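PDB 4F87: endolysin PlyC, small cell-wall binding subunit from Streptococcus phage C1, which assembles as an octameric ring that binds the streptococcal cell wall for the phage lysin PlyC, which degrades host peptidoglycan to release progeny virus. Local coordinates for residues Glu44-Gln47 / Gly48-Ile52. Sequence-based numbering, arbitrary orientation.
Sequences ETVQ and GFQQI
Successive turns of the short helix 43-50 meet here, with Thr45 alongside Phe49 and Val46 alongside Gln50. Three i to i+4 hydrogen bonds, from Gly48 N to Glu44 O, Phe49 N to Thr45 O and Gln50 N to Val46 O, each 2.9 Å, set the pattern; the Phe49 bond is the straightest, with an N-H...O angle of 172°. Thr45 CG2, opposite the backbone N, runs beside the Phe49 ring, 3.9 Å from Phe49 CD2; the same chi1 (-53°) places OG1 beside the backbone N, where it hydrogen-bonds Asp62 OD2 and Ser59 N of a neighbouring subunit. Thr45 O also lies in the ring plane at its edge, 3.4 Å from Phe49 CD2. Val46 CG1 lies alongside the extended Gln50 side chain, 3.7 Å from Gln50 NE2, which is hydrogen-bonded to Ser55. A water bridges Gln47 O (2.7 Å) and Gln51 NE2 (2.8 Å); the Gln51 chain is bent at chi2 (-78°), which turns its amide back toward the water. Phe49 reaches Leu18 and Ile33, while Val46 touches Tyr29, a cell-wall interaction site. The arrangement is that of an amphipathic alpha-helix, one side packed on the mixed beta-sheet and another flank at the interface of the octameric ring.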
loop_
_atom_site.group_PDB
_atom_site.type_symbol
_atom_site.label_atom_id
_atom_site.label_comp_id
_atom_site.label_asym_id
_atom_site.label_seq_id
_atom_site.Cartn_x
_atom_site.Cartn_y
_atom_site.Cartn_z
ATOM N N GLU B 44 -2.433 27.446 18.224
ATOM C CA GLU B 44 -2.110 26.155 18.819
ATOM C C GLU B 44 -2.573 25.012 17.903
ATOM O O GLU B 44 -1.849 24.033 17.728
ATOM C CB GLU B 44 -2.785 26.050 20.179
ATOM C CG GLU B 44 -2.608 24.665 20.784
ATOM C CD GLU B 44 -3.269 24.460 22.123
ATOM O OE1 GLU B 44 -4.375 24.992 22.343
ATOM O OE2 GLU B 44 -2.712 23.675 22.921
ATOM N N THR B 45 -3.779 25.142 17.324
ATOM C CA THR B 45 -4.341 24.123 16.446
ATOM C C THR B 45 -3.548 24.025 15.164
ATOM O O THR B 45 -3.372 22.924 14.643
ATOM C CB THR B 45 -5.802 24.478 16.177
ATOM O OG1 THR B 45 -6.489 24.680 17.434
ATOM C CG2 THR B 45 -6.514 23.400 15.354
ATOM N N VAL B 46 -3.102 25.179 14.619
ATOM C CA VAL B 46 -2.274 25.136 13.425
ATOM C C VAL B 46 -1.004 24.316 13.725
ATOM O O VAL B 46 -0.634 23.424 12.953
ATOM C CB VAL B 46 -1.902 26.568 12.991
ATOM C CG1 VAL B 46 -0.880 26.552 11.840
ATOM C CG2 VAL B 46 -3.163 27.344 12.590
ATOM N N GLN B 47 -0.342 24.617 14.833
ATOM C CA GLN B 47 0.894 23.893 15.166
ATOM C C GLN B 47 0.627 22.408 15.407
ATOM O O GLN B 47 1.429 21.569 14.977
ATOM C CB GLN B 47 1.596 24.545 16.350
ATOM C CG GLN B 47 2.048 25.967 16.031
ATOM C CD GLN B 47 2.533 26.696 17.271
ATOM O OE1 GLN B 47 1.894 26.725 18.342
ATOM N NE2 GLN B 47 3.644 27.375 17.121
ATOM N N GLY B 48 -0.510 22.082 16.023
ATOM C CA GLY B 48 -0.879 20.691 16.231
ATOM C C GLY B 48 -1.054 19.936 14.925
ATOM O O GLY B 48 -0.432 18.882 14.710
ATOM N N PHE B 49 -1.851 20.515 13.992
ATOM C CA PHE B 49 -2.033 19.831 12.710
ATOM C C PHE B 49 -0.785 19.824 11.851
ATOM O O PHE B 49 -0.619 18.882 11.074
ATOM C CB PHE B 49 -3.238 20.396 11.949
ATOM C CG PHE B 49 -4.498 19.724 12.454
ATOM C CD1 PHE B 49 -4.897 18.489 11.950
ATOM C CD2 PHE B 49 -5.214 20.262 13.515
ATOM C CE1 PHE B 49 -6.009 17.815 12.468
ATOM C CE2 PHE B 49 -6.330 19.595 14.030
ATOM C CZ PHE B 49 -6.714 18.364 13.521
ATOM N N GLN B 50 0.127 20.796 12.044
ATOM C CA GLN B 50 1.399 20.779 11.308
ATOM C C GLN B 50 2.248 19.556 11.680
ATOM O O GLN B 50 3.165 19.216 10.932
ATOM C CB GLN B 50 2.188 22.077 11.514
ATOM C CG GLN B 50 1.613 23.220 10.684
ATOM C CD GLN B 50 2.238 24.555 10.936
ATOM O OE1 GLN B 50 2.815 24.810 12.001
ATOM N NE2 GLN B 50 2.084 25.446 9.942
ATOM N N GLN B 51 1.919 18.853 12.770
ATOM C CA GLN B 51 2.658 17.629 13.105
ATOM C C GLN B 51 2.201 16.456 12.249
ATOM O O GLN B 51 2.935 15.451 12.176
ATOM C CB GLN B 51 2.432 17.254 14.573
ATOM C CG GLN B 51 2.957 18.322 15.549
ATOM C CD GLN B 51 4.471 18.249 15.706
ATOM O OE1 GLN B 51 5.020 17.368 16.382
ATOM N NE2 GLN B 51 5.182 19.150 15.058
ATOM N N ILE B 52 0.999 16.527 11.636
ATOM C CA ILE B 52 0.459 15.372 10.906
ATOM C C ILE B 52 0.070 15.638 9.454
ATOM O O ILE B 52 -0.073 14.662 8.710
ATOM C CB ILE B 52 -0.709 14.712 11.686
ATOM C CG1 ILE B 52 -1.892 15.687 11.928
ATOM C CG2 ILE B 52 -0.224 14.058 12.994
ATOM C CD1 ILE B 52 -3.221 14.969 12.361
HETATM O O HOH W 1 4.084 21.749 14.896
#